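Local coordinates for protein acetamidase (Bacillus halodurans, PDB 2II1) that probably hydrolyses the carbon-nitrogen bonds of linear amides, as in the acetamidase/formamidase family, and binds calcium ions, at residues Ala60-Val66 against Asp174-Leu180; Pro130-Ile135 against Lys159-Pro163; Ile135-Pro140 against Leu169-Val173; Gly164-Pro170 against Phe215-Lys221; Glu212-Pro216 against Phe249-Arg253. One frame throughout, in Å; residues are numbered along the deposited sequence.

Contact 1: residues Ala60-Val66 against Asp174-Leu180; sequences ATGPLYV and DGALLAL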
# COMPACT_ATOMS: atom_id res chain seq x y z
N ALA A 60 6.89 22.81 12.96
CA ALA A 60 6.63 23.21 11.59
C ALA A 60 7.05 24.68 11.42
O ALA A 60 6.75 25.50 12.27
CB ALA A 60 5.16 23.03 11.27
N THR A 61 7.79 24.98 10.34
CA THR A 61 8.11 26.35 9.97
C THR A 61 6.87 26.99 9.33
O THR A 61 6.25 26.40 8.46
CB THR A 61 9.32 26.40 9.00
OG1 THR A 61 10.48 25.83 9.64
CG2 THR A 61 9.62 27.84 8.55
N GLY A 62 6.51 28.19 9.79
CA GLY A 62 5.27 28.85 9.39
C GLY A 62 4.66 29.55 10.59
O GLY A 62 5.30 29.63 11.65
N PRO A 63 3.41 30.05 10.45
CA PRO A 63 2.54 29.94 9.28
C PRO A 63 2.75 31.02 8.22
O PRO A 63 3.09 32.14 8.53
CB PRO A 63 1.13 30.02 9.85
CG PRO A 63 1.26 30.53 11.25
CD PRO A 63 2.72 30.72 11.56
N LEU A 64 2.55 30.64 6.97
CA LEU A 64 2.65 31.56 5.83
C LEU A 64 1.24 31.99 5.45
O LEU A 64 0.39 31.13 5.20
CB LEU A 64 3.32 30.85 4.65
CG LEU A 64 3.23 31.58 3.31
CD1 LEU A 64 4.21 32.78 3.27
CD2 LEU A 64 3.44 30.61 2.16
N TYR A 65 1.02 33.31 5.39
CA TYR A 65 -0.24 33.89 4.90
C TYR A 65 -0.15 34.08 3.38
O TYR A 65 0.66 34.88 2.88
CB TYR A 65 -0.56 35.24 5.58
CG TYR A 65 -2.01 35.67 5.45
CD1 TYR A 65 -2.49 36.23 4.27
CD2 TYR A 65 -2.91 35.50 6.50
CE1 TYR A 65 -3.82 36.62 4.12
CE2 TYR A 65 -4.25 35.90 6.37
CZ TYR A 65 -4.70 36.45 5.17
OH TYR A 65 -6.01 36.84 4.97
N VAL A 66 -0.99 33.33 2.65
CA VAL A 66 -1.09 33.44 1.19
C VAL A 66 -2.25 34.43 0.86
O VAL A 66 -3.44 34.09 1.03
CB VAL A 66 -1.32 32.05 0.54
CG1 VAL A 66 -1.32 32.13 -0.98
CG2 VAL A 66 -0.27 31.06 1.04
N ASP A 174 -9.06 32.39 5.93
CA ASP A 174 -8.49 33.25 4.88
C ASP A 174 -6.96 33.34 5.05
O ASP A 174 -6.44 33.41 6.19
CB ASP A 174 -9.13 34.65 4.86
CG ASP A 174 -10.60 34.66 4.36
OD1 ASP A 174 -11.17 33.66 3.83
OD2 ASP A 174 -11.22 35.73 4.53
N GLY A 175 -6.24 33.33 3.92
CA GLY A 175 -4.79 33.26 3.94
C GLY A 175 -4.20 31.86 4.04
O GLY A 175 -3.00 31.68 3.89
N ALA A 176 -5.03 30.86 4.34
CA ALA A 176 -4.60 29.42 4.42
C ALA A 176 -3.80 29.08 5.68
O ALA A 176 -4.19 28.19 6.44
CB ALA A 176 -3.83 28.99 3.17
N LEU A 177 -2.68 29.78 5.85
CA LEU A 177 -1.71 29.58 6.95
C LEU A 177 -1.02 28.23 6.85
O LEU A 177 -1.32 27.30 7.60
CB LEU A 177 -2.34 29.77 8.33
CG LEU A 177 -3.04 31.12 8.54
CD1 LEU A 177 -3.71 31.07 9.88
CD2 LEU A 177 -2.11 32.29 8.44
N LEU A 178 -0.08 28.18 5.90
CA LEU A 178 0.68 26.98 5.53
C LEU A 178 1.93 26.87 6.42
O LEU A 178 2.59 27.84 6.68
CB LEU A 178 1.12 27.05 4.05
CG LEU A 178 1.89 25.89 3.43
CD1 LEU A 178 1.13 24.56 3.51
CD2 LEU A 178 2.26 26.17 1.97
N ALA A 179 2.22 25.65 6.87
CA ALA A 179 3.36 25.37 7.74
C ALA A 179 3.88 24.00 7.30
O ALA A 179 3.10 23.17 6.84
CB ALA A 179 2.90 25.33 9.23
N LEU A 180 5.18 23.77 7.39
CA LEU A 180 5.71 22.47 7.00
C LEU A 180 6.96 22.14 7.76
O LEU A 180 7.60 23.01 8.34
CB LEU A 180 5.92 22.35 5.49
CG LEU A 180 7.09 23.06 4.83
CD1 LEU A 180 8.44 22.41 5.18
CD2 LEU A 180 6.85 23.10 3.34
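Tyr65 lays one face of its ring on the backbone of Gly175. The glycine CA stands 3.4 Å from the centroid of the Tyr65 ring and 12° off its normal, a CH-pi contact made this close because Gly175 carries no side chain. With CG anti to the backbone N (chi1 -162°), the ring of Tyr65 reaches along the partner backbone as far as Asp174, whose CB lies near the phenol oxygen. Leu177 reaches the same ring by one methyl, CD2, which is 3.8 Å from CD2 of Tyr65. The CB of Leu177 rests on the ring of Pro63, a residue preceded by a cis peptide bond, with 3.8 Å between the two CB atoms. The backbones form an antiparallel pair interrupted by a beta bulge: the register slips by one residue between Thr61-Leu180 and Leu64-Leu178, both hydrogen-bonded pairs. In the second, Leu64 N donates to Leu178 O at 2.8 Å. Beyond it, Gly175 O is gripped twice, by Val66 N at 2.9 Å and by Leu177 N from within its own segment, which closes a gamma turn centred on Ala176. Thr61, Leu64, Leu178 and Leu180 share the face that packs against strands 28-34 and 201-210. Leu64 and Leu178 meet on that face through their CB atoms, 4.4 Å apart. Away from that face, Ala60 and Ala179 touch by their methyls, CB to CB at 3.8 Å.

Contact 2: residues Pro130-Ile135 against Lys159-Pro163; sequences PMIGVI and KDIKP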
# COMPACT_ATOMS: atom_id res chain seq x y z
N PRO A 130 14.46 12.50 -0.37
CA PRO A 130 13.94 13.55 0.49
C PRO A 130 12.45 13.72 0.31
O PRO A 130 11.98 13.73 -0.82
CB PRO A 130 14.70 14.81 0.05
CG PRO A 130 15.25 14.50 -1.31
CD PRO A 130 15.42 13.03 -1.38
N MSE A 131 11.74 13.83 1.42
CA MSE A 131 10.30 14.03 1.41
C MSE A 131 9.91 14.94 2.58
O MSE A 131 10.68 15.14 3.51
CB MSE A 131 9.60 12.68 1.53
CG MSE A 131 10.17 11.82 2.65
SE MSE A 131 8.93 10.50 3.42
CE MSE A 131 7.42 11.68 4.18
N ILE A 132 8.70 15.49 2.51
CA ILE A 132 8.13 16.28 3.59
C ILE A 132 7.05 15.48 4.37
O ILE A 132 6.03 15.07 3.80
CB ILE A 132 7.41 17.55 3.03
CG1 ILE A 132 8.32 18.38 2.16
CG2 ILE A 132 6.93 18.43 4.16
CD1 ILE A 132 7.54 19.34 1.28
N GLY A 133 7.24 15.35 5.68
CA GLY A 133 6.33 14.56 6.50
C GLY A 133 5.11 15.32 7.01
O GLY A 133 4.02 14.76 7.13
N VAL A 134 5.31 16.57 7.38
CA VAL A 134 4.29 17.44 7.95
C VAL A 134 4.13 18.62 7.02
O VAL A 134 5.06 19.41 6.86
CB VAL A 134 4.66 17.95 9.37
CG1 VAL A 134 3.77 19.11 9.78
CG2 VAL A 134 4.58 16.82 10.37
N ILE A 135 2.98 18.68 6.37
CA ILE A 135 2.59 19.83 5.58
C ILE A 135 1.08 20.05 5.78
O ILE A 135 0.31 19.12 5.64
CB ILE A 135 2.93 19.62 4.08
CG1 ILE A 135 2.77 20.94 3.31
CG2 ILE A 135 2.11 18.49 3.49
CD1 ILE A 135 3.34 20.91 1.92
N LYS A 159 5.31 9.46 1.37
CA LYS A 159 6.60 9.50 0.69
C LYS A 159 6.54 10.07 -0.72
O LYS A 159 7.57 10.43 -1.30
CB LYS A 159 7.29 8.10 0.71
CG LYS A 159 6.82 7.10 -0.35
CD LYS A 159 7.61 5.80 -0.29
CE LYS A 159 7.10 4.83 -1.34
NZ LYS A 159 7.86 3.55 -1.43
N ASP A 160 5.34 10.18 -1.27
CA ASP A 160 5.16 10.80 -2.58
C ASP A 160 5.18 12.33 -2.50
O ASP A 160 5.24 13.01 -3.54
CB ASP A 160 3.88 10.29 -3.24
CG ASP A 160 4.01 8.85 -3.72
OD1 ASP A 160 4.98 8.56 -4.43
OD2 ASP A 160 3.15 8.00 -3.39
N ILE A 161 5.18 12.87 -1.29
CA ILE A 161 5.37 14.32 -1.08
C ILE A 161 6.86 14.62 -1.11
O ILE A 161 7.53 14.69 -0.07
CB ILE A 161 4.68 14.82 0.20
CG1 ILE A 161 3.19 14.47 0.17
CG2 ILE A 161 4.82 16.36 0.35
CD1 ILE A 161 2.39 15.09 1.33
N LYS A 162 7.35 14.79 -2.34
CA LYS A 162 8.78 14.78 -2.66
C LYS A 162 9.00 15.73 -3.80
O LYS A 162 8.06 16.26 -4.34
CB LYS A 162 9.25 13.37 -3.03
CG LYS A 162 8.69 12.82 -4.30
CD LYS A 162 8.89 11.31 -4.34
CE LYS A 162 8.39 10.73 -5.65
NZ LYS A 162 8.87 11.47 -6.86
N PRO A 163 10.26 15.96 -4.17
CA PRO A 163 10.47 16.93 -5.23
C PRO A 163 9.77 16.54 -6.52
O PRO A 163 9.77 15.34 -6.91
CB PRO A 163 12.00 16.96 -5.38
CG PRO A 163 12.52 16.46 -4.13
CD PRO A 163 11.53 15.39 -3.71
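The carbonyl oxygen of Ile161 accepts a hydrogen bond from the backbone N of Ile132 at 2.9 Å. The donor lies nearly along the C=O axis, and the bond is fairly straight, with an N-H...O angle of 162°. Ile161 is the centre of an inverse gamma turn, which presents this carbonyl to the edge of strand 131-136; CB of Met131 also closes on it, 3.3 Å from Ile161 O. The Ile161 side chain turns toward the strand and divides its contacts between two branches. Its CG2 meets CB of Ile132 at 3.9 Å, the two side chains crossing at about a right angle, whereas CD1 extends to CG2 of Ile135 at 4.0 Å. Met131, present as selenomethionine, has CG in the crowded position between backbone N and carbonyl carbon (chi1 49°) and bends again at chi3, which brings SE to 3.7 Å from CA of Lys159. The same side chain packs on His184, a calcium ligand, and Asp157, a ligand of the neighbouring calcium ion, is close by. The amine of Lys159 leads off to a salt bridge with Asp270 of the second subunit. At the outer end Pro130 and Pro163 bring their rings together. A single backbone bond thus ties the loop to the strand, and the rest of the grip is largely apolar, beside the calcium ligands His184 and Asp157.

Contact 3: residues Ile135-Pro140 against Leu169-Val173; sequences IGTAPP and LPVEV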
# COMPACT_ATOMS: atom_id res chain seq x y z
N ILE A 135 2.98 18.68 6.37
CA ILE A 135 2.59 19.83 5.58
C ILE A 135 1.08 20.05 5.78
O ILE A 135 0.31 19.12 5.64
CB ILE A 135 2.93 19.62 4.08
CG1 ILE A 135 2.77 20.94 3.31
CG2 ILE A 135 2.11 18.49 3.49
CD1 ILE A 135 3.34 20.91 1.92
N GLY A 136 0.67 21.27 6.13
CA GLY A 136 -0.73 21.51 6.41
C GLY A 136 -1.12 22.97 6.46
O GLY A 136 -0.26 23.86 6.56
N THR A 137 -2.43 23.20 6.35
CA THR A 137 -3.06 24.51 6.54
C THR A 137 -3.84 24.50 7.87
O THR A 137 -3.97 23.44 8.51
CB THR A 137 -3.98 24.85 5.34
OG1 THR A 137 -5.00 23.86 5.19
CG2 THR A 137 -3.15 24.94 4.04
N ALA A 138 -4.32 25.66 8.30
CA ALA A 138 -5.04 25.78 9.56
C ALA A 138 -6.46 25.22 9.46
O ALA A 138 -7.20 25.57 8.52
CB ALA A 138 -5.09 27.26 10.02
N PRO A 139 -6.86 24.38 10.44
CA PRO A 139 -8.24 23.87 10.43
C PRO A 139 -9.19 24.99 10.81
O PRO A 139 -8.76 25.93 11.48
CB PRO A 139 -8.23 22.74 11.48
CG PRO A 139 -6.82 22.66 12.02
CD PRO A 139 -6.10 23.91 11.61
N PRO A 140 -10.48 24.92 10.38
CA PRO A 140 -11.38 26.01 10.72
C PRO A 140 -11.77 26.01 12.20
O PRO A 140 -12.09 27.07 12.75
CB PRO A 140 -12.61 25.76 9.82
CG PRO A 140 -12.58 24.34 9.48
CD PRO A 140 -11.14 23.88 9.58
N LEU A 169 -3.89 21.29 -0.71
CA LEU A 169 -4.47 21.42 0.65
C LEU A 169 -5.66 22.40 0.67
O LEU A 169 -5.71 23.29 -0.17
CB LEU A 169 -3.43 21.93 1.65
CG LEU A 169 -2.26 20.99 1.93
CD1 LEU A 169 -1.25 21.72 2.82
CD2 LEU A 169 -2.78 19.68 2.55
N PRO A 170 -6.59 22.25 1.64
CA PRO A 170 -7.73 23.16 1.71
C PRO A 170 -7.32 24.52 2.27
O PRO A 170 -6.38 24.63 3.06
CB PRO A 170 -8.68 22.45 2.67
CG PRO A 170 -7.76 21.71 3.57
CD PRO A 170 -6.63 21.26 2.73
N VAL A 171 -8.01 25.56 1.82
CA VAL A 171 -7.99 26.85 2.50
C VAL A 171 -9.29 26.92 3.27
O VAL A 171 -10.37 27.02 2.68
CB VAL A 171 -7.93 28.01 1.49
CG1 VAL A 171 -8.09 29.40 2.19
CG2 VAL A 171 -6.64 27.95 0.75
N GLU A 172 -9.20 26.84 4.60
CA GLU A 172 -10.38 26.87 5.47
C GLU A 172 -10.46 28.15 6.30
O GLU A 172 -11.51 28.44 6.86
CB GLU A 172 -10.39 25.66 6.38
CG GLU A 172 -10.45 24.32 5.65
CD GLU A 172 -11.72 24.13 4.80
OE1 GLU A 172 -12.69 24.90 4.95
OE2 GLU A 172 -11.76 23.20 3.99
N VAL A 173 -9.36 28.89 6.41
CA VAL A 173 -9.36 30.21 7.04
C VAL A 173 -8.67 31.12 6.02
O VAL A 173 -7.80 30.66 5.29
CB VAL A 173 -8.64 30.18 8.44
CG1 VAL A 173 -9.06 28.95 9.26
CG2 VAL A 173 -7.14 30.20 8.31
O HOH W 1 -6.91 27.10 6.06
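Two polar links join Thr137 and Ala138 to the chain around Pro170. The hydroxyl of Thr137 donates to the carbonyl oxygen of Pro170, with OG1 and O 2.7 Å apart and the donor tilted 19° from the carbonyl plane. A chi1 of 59° places OG1 between the backbone N and the carbonyl carbon of its own residue, aimed across the gap, while CG2 swings toward the flank of Leu169. Farther along, the two segments are bridged by water 1, which donates to Ala138 O at 2.9 Å and accepts from Glu172 N at 2.7 Å. These links stand where strand 131-136 runs out into 137-140 and strand 166-170 into 171-173. The two strands belong to different sheets, so the contact joins the two sheets where these strands end; strand 74-84 lies beside 166-170 in one sheet and strand 176-184 beside 131-136 in the other. The apolar part begins there with Leu169, whose CD1 lies over the backbone of Gly136, 3.6 Å from its CA. The same methyl touches CG1 of Ile135 at 4.1 Å, and CB of Leu169 meets CG2 of Thr137. Past the water, CG2 of Val173 packs on CB of Ala138 at 4.0 Å, while CG1 leans on the carbonyl oxygens of Ala138 and Pro139. Pro140 and Glu172 lie alongside, pointing the same way, with the proline CD 3.7 Å from the CB of Glu172. The glutamate chain bends at chi2 and its carboxylate pairs with Arg213 in a salt bridge.

Contact 4: residues Gly164-Pro170 against Phe215-Lys221; sequences GTTVYLP and FPLPALK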
# COMPACT_ATOMS: atom_id res chain seq x y z
N GLY A 164 9.15 17.53 -7.16
CA GLY A 164 8.44 17.34 -8.44
C GLY A 164 6.96 16.96 -8.28
O GLY A 164 6.23 16.83 -9.28
N THR A 165 6.54 16.78 -7.03
CA THR A 165 5.14 16.51 -6.68
C THR A 165 4.42 17.84 -6.44
O THR A 165 5.01 18.79 -5.89
CB THR A 165 5.07 15.56 -5.43
OG1 THR A 165 5.59 14.26 -5.74
CG2 THR A 165 3.64 15.41 -4.90
N THR A 166 3.17 17.92 -6.90
CA THR A 166 2.25 19.00 -6.53
C THR A 166 1.30 18.51 -5.44
O THR A 166 0.69 17.47 -5.62
CB THR A 166 1.42 19.43 -7.74
OG1 THR A 166 2.31 19.88 -8.77
CG2 THR A 166 0.51 20.52 -7.41
N VAL A 167 1.19 19.27 -4.34
CA VAL A 167 0.36 18.93 -3.20
C VAL A 167 -0.84 19.86 -3.23
O VAL A 167 -0.69 21.05 -3.51
CB VAL A 167 1.10 19.19 -1.86
CG1 VAL A 167 0.25 18.72 -0.67
CG2 VAL A 167 2.42 18.52 -1.87
N TYR A 168 -2.02 19.35 -2.93
CA TYR A 168 -3.21 20.19 -2.80
C TYR A 168 -3.81 20.14 -1.39
O TYR A 168 -4.16 19.07 -0.94
CB TYR A 168 -4.28 19.77 -3.81
CG TYR A 168 -3.81 19.75 -5.27
CD1 TYR A 168 -3.23 18.62 -5.81
CD2 TYR A 168 -4.00 20.86 -6.08
CE1 TYR A 168 -2.81 18.59 -7.14
CE2 TYR A 168 -3.57 20.84 -7.42
CZ TYR A 168 -2.98 19.69 -7.93
OH TYR A 168 -2.57 19.65 -9.24
N LEU A 169 -3.89 21.29 -0.71
CA LEU A 169 -4.47 21.42 0.65
C LEU A 169 -5.66 22.40 0.67
O LEU A 169 -5.71 23.29 -0.17
CB LEU A 169 -3.43 21.93 1.65
CG LEU A 169 -2.26 20.99 1.93
CD1 LEU A 169 -1.25 21.72 2.82
CD2 LEU A 169 -2.78 19.68 2.55
N PRO A 170 -6.59 22.25 1.64
CA PRO A 170 -7.73 23.16 1.71
C PRO A 170 -7.32 24.52 2.27
O PRO A 170 -6.38 24.63 3.06
CB PRO A 170 -8.68 22.45 2.67
CG PRO A 170 -7.76 21.71 3.57
CD PRO A 170 -6.63 21.26 2.73
N PHE A 215 -11.35 18.62 -6.18
CA PHE A 215 -11.35 17.26 -5.61
C PHE A 215 -11.26 17.27 -4.07
O PHE A 215 -10.96 18.32 -3.47
CB PHE A 215 -10.23 16.39 -6.21
CG PHE A 215 -9.05 17.16 -6.74
CD1 PHE A 215 -8.15 17.76 -5.88
CD2 PHE A 215 -8.84 17.26 -8.09
CE1 PHE A 215 -7.06 18.46 -6.37
CE2 PHE A 215 -7.77 17.96 -8.59
CZ PHE A 215 -6.87 18.57 -7.72
N PRO A 216 -11.52 16.12 -3.44
CA PRO A 216 -11.37 16.02 -1.99
C PRO A 216 -9.90 16.10 -1.62
O PRO A 216 -9.05 15.63 -2.37
CB PRO A 216 -11.94 14.64 -1.67
CG PRO A 216 -12.67 14.21 -2.89
CD PRO A 216 -11.95 14.83 -4.02
N LEU A 217 -9.62 16.72 -0.49
CA LEU A 217 -8.27 17.08 -0.11
C LEU A 217 -7.95 16.36 1.23
O LEU A 217 -8.85 16.05 1.96
CB LEU A 217 -8.20 18.60 0.06
CG LEU A 217 -8.52 19.47 -1.14
CD1 LEU A 217 -8.48 20.98 -0.82
CD2 LEU A 217 -7.50 19.15 -2.18
N PRO A 218 -6.65 16.13 1.56
CA PRO A 218 -5.51 16.46 0.74
C PRO A 218 -5.40 15.60 -0.48
O PRO A 218 -5.98 14.51 -0.55
CB PRO A 218 -4.31 16.26 1.70
CG PRO A 218 -4.93 16.30 3.09
CD PRO A 218 -6.24 15.63 2.89
N ALA A 219 -4.61 16.06 -1.45
CA ALA A 219 -4.36 15.26 -2.62
C ALA A 219 -3.03 15.61 -3.22
O ALA A 219 -2.43 16.66 -2.94
CB ALA A 219 -5.48 15.45 -3.65
N LEU A 220 -2.56 14.74 -4.08
CA LEU A 220 -1.33 15.01 -4.77
C LEU A 220 -1.28 14.46 -6.18
O LEU A 220 -1.96 13.50 -6.52
CB LEU A 220 -0.14 14.53 -3.89
CG LEU A 220 0.14 13.06 -3.66
CD1 LEU A 220 0.83 12.56 -4.97
CD2 LEU A 220 1.07 12.88 -2.44
N LYS A 221 -0.42 15.08 -6.98
CA LYS A 221 -0.11 14.64 -8.35
C LYS A 221 1.41 14.60 -8.48
O LYS A 221 2.09 15.54 -8.07
CB LYS A 221 -0.77 15.58 -9.34
CG LYS A 221 -0.14 15.68 -10.72
CD LYS A 221 -0.97 16.53 -11.65
CE LYS A 221 -0.76 18.02 -11.42
NZ LYS A 221 -0.95 18.83 -12.69
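Tyr168 receives the edge of Phe215 on one face of its ring. CZ of Phe215 stands 3.8 Å above the plane of the Tyr168 ring, over its centre, and the planes meet at 78°, making a T-shaped pair. Along the rim of the tyrosine, near its plane, runs the partner strand: Ala219 O lies 3.6 Å from CD1 of Tyr168. The phenol oxygen ends beside the aliphatic part of Lys221, OH to CE 3.3 Å, where the lysine chain bends at chi3. Leu217 wedges in from the other end of the strand pair by both methyls. Its CD2 touches CB of Tyr168 at 3.7 Å, and CD1 slips over Pro170, 3.4 Å from the proline N. On the reverse side of the sheet, CD2 of Leu169 meets the ring of Pro218 and CG2 of Thr165 meets CD1 of Leu220. What sets these side chains in place is the backbone ladder behind them. Tyr168 N reaches Ala219 O at 2.7 Å and Ala219 N returns to Tyr168 O, while Thr166 and Lys221 exchange a second pair of bonds, with Val167 and Leu220 as the non-hydrogen-bonded pair between. A chi1 of -56° turns the Tyr168 ring beside its own backbone N, and the cis peptide before Pro218 bends the incoming chain where Leu217 folds over the strand. Phe215 also meets the rings of Phe226 and Phe249. The arrangement is a regular antiparallel pairing of 166-170 with 219-221 in the middle of the large mixed sheet, flanked by strands 74-84 and 225-232.

Contact 5: residues Glu212-Pro216 against Phe249-Arg253; sequences ERMFP and FLANR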
# COMPACT_ATOMS: atom_id res chain seq x y z
N GLU A 212 -11.37 27.21 -7.21
CA GLU A 212 -12.33 26.14 -7.15
C GLU A 212 -11.68 24.89 -6.62
O GLU A 212 -10.65 24.43 -7.13
CB GLU A 212 -12.97 25.84 -8.51
CG GLU A 212 -14.41 25.29 -8.36
CD GLU A 212 -14.74 24.20 -9.36
OE1 GLU A 212 -14.51 24.42 -10.57
OE2 GLU A 212 -15.25 23.13 -8.93
N ARG A 213 -12.31 24.34 -5.59
CA ARG A 213 -11.88 23.11 -4.99
C ARG A 213 -12.43 21.91 -5.75
O ARG A 213 -13.52 21.43 -5.46
CB ARG A 213 -12.33 23.08 -3.55
CG ARG A 213 -11.53 22.16 -2.75
CD ARG A 213 -11.99 22.18 -1.34
NE ARG A 213 -11.56 23.38 -0.65
CZ ARG A 213 -11.82 23.63 0.63
NH1 ARG A 213 -12.47 22.74 1.35
NH2 ARG A 213 -11.41 24.76 1.19
N MSE A 214 -11.65 21.42 -6.69
CA MSE A 214 -12.09 20.42 -7.66
C MSE A 214 -12.15 18.96 -7.18
O MSE A 214 -12.90 18.15 -7.73
CB MSE A 214 -11.15 20.48 -8.87
CG MSE A 214 -11.76 20.01 -10.16
SE MSE A 214 -10.33 19.46 -11.36
CE MSE A 214 -8.91 20.81 -10.80
N PHE A 215 -11.35 18.62 -6.18
CA PHE A 215 -11.35 17.26 -5.61
C PHE A 215 -11.26 17.27 -4.07
O PHE A 215 -10.96 18.32 -3.47
CB PHE A 215 -10.23 16.39 -6.21
CG PHE A 215 -9.05 17.16 -6.74
CD1 PHE A 215 -8.15 17.76 -5.88
CD2 PHE A 215 -8.84 17.26 -8.09
CE1 PHE A 215 -7.06 18.46 -6.37
CE2 PHE A 215 -7.77 17.96 -8.59
CZ PHE A 215 -6.87 18.57 -7.72
N PRO A 216 -11.52 16.12 -3.44
CA PRO A 216 -11.37 16.02 -1.99
C PRO A 216 -9.90 16.10 -1.62
O PRO A 216 -9.05 15.63 -2.37
CB PRO A 216 -11.94 14.64 -1.67
CG PRO A 216 -12.67 14.21 -2.89
CD PRO A 216 -11.95 14.83 -4.02
N PHE A 249 -14.96 11.74 -6.73
CA PHE A 249 -14.32 12.72 -7.65
C PHE A 249 -14.52 12.38 -9.16
O PHE A 249 -15.03 13.19 -9.94
CB PHE A 249 -12.82 12.85 -7.34
CG PHE A 249 -12.05 13.62 -8.38
CD1 PHE A 249 -12.51 14.85 -8.84
CD2 PHE A 249 -10.87 13.13 -8.88
CE1 PHE A 249 -11.78 15.56 -9.82
CE2 PHE A 249 -10.14 13.83 -9.85
CZ PHE A 249 -10.61 15.06 -10.32
N LEU A 250 -14.09 11.18 -9.54
CA LEU A 250 -14.26 10.66 -10.89
C LEU A 250 -15.73 10.65 -11.35
O LEU A 250 -16.05 11.02 -12.47
CB LEU A 250 -13.67 9.23 -10.96
CG LEU A 250 -12.21 9.02 -11.35
CD1 LEU A 250 -11.87 7.51 -11.42
CD2 LEU A 250 -11.89 9.68 -12.67
N ALA A 251 -16.63 10.22 -10.47
CA ALA A 251 -18.04 10.16 -10.78
C ALA A 251 -18.57 11.57 -10.98
O ALA A 251 -19.14 11.86 -12.03
CB ALA A 251 -18.78 9.46 -9.68
N ASN A 252 -18.33 12.45 -10.01
CA ASN A 252 -18.82 13.83 -10.05
C ASN A 252 -18.29 14.67 -11.20
O ASN A 252 -19.00 15.50 -11.75
CB ASN A 252 -18.49 14.56 -8.74
CG ASN A 252 -19.34 14.11 -7.58
OD1 ASN A 252 -20.33 13.40 -7.76
ND2 ASN A 252 -18.97 14.52 -6.37
N ARG A 253 -17.02 14.46 -11.55
CA ARG A 253 -16.34 15.32 -12.47
C ARG A 253 -16.21 14.73 -13.87
O ARG A 253 -15.76 15.42 -14.77
CB ARG A 253 -14.95 15.66 -11.91
CG ARG A 253 -14.98 16.62 -10.72
CD ARG A 253 -15.20 18.05 -11.20
NE ARG A 253 -15.07 19.05 -10.15
CZ ARG A 253 -16.06 19.45 -9.34
NH1 ARG A 253 -17.28 18.93 -9.42
NH2 ARG A 253 -15.81 20.38 -8.43
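The last turn of helix 235-253 is met here by the loop that leads to strand 219-221, with Phe249 against Phe215 as the central pair. The edge of Phe215 is directed at the face of Phe249 in a T-shaped arrangement, planes at 84° and centroids 5.3 Å apart. CD2 is the atom of Phe215 that approaches, 3.6 Å from CZ of Phe249, and CB of Phe215 adds a CH-pi contact over the same face. The ring of Phe249 is carried out from the helix with CG anti to the backbone N (chi1 169°). Pro216 comes in at about a right angle, its CD 4.0 Å from CB of Phe249, and the carbonyl oxygen of Met214 approaches the ring obliquely, 3.5 Å from CD1 of Phe249. One turn on, Arg253 bends at chi2 and extends over the loop. Its NH2 forms a salt bridge with OE2 of Glu212 at 2.9 Å, the carboxylate and guanidinium planes being 55° apart. The guanidinium is met at its edge, in plane, by CG of Met214, also selenomethionine, which lies 3.4 Å from NE of Arg253. Ala251, with Thr254 and Leu256 just beyond the segment, belongs to a calcium site known for this protein, though no ion is bound there to this chain. Because Glu212 and Arg253 are exposed while the two phenylalanines are buried, the charged pair probably contributes less to holding loop and helix together than the aromatic packing beneath it.

Contacts 1 and 4 are strand pairings in two different sheets, both mostly buried and built on backbone hydrogen bonds, bulged in contact 1 and regular in contact 4. Contact 3 spans the sheets: it shares Leu169 and Pro170 with contact 4, and Gly136 probably hydrogen-bonds to Ala179 of contact 1. Contact 2 uses the other end of strand 131-136, sharing Ile135 with contact 3, and lies closer to the calcium ions; Ile161 also packs on Val167 and Leu220 of contact 4. Contact 5, its centre about 21 Å from that of the chain, is the more exposed, charged margin, linked inward to contact 4 through the shared Phe215 and to contact 3 through the Arg213-Glu172 salt bridge.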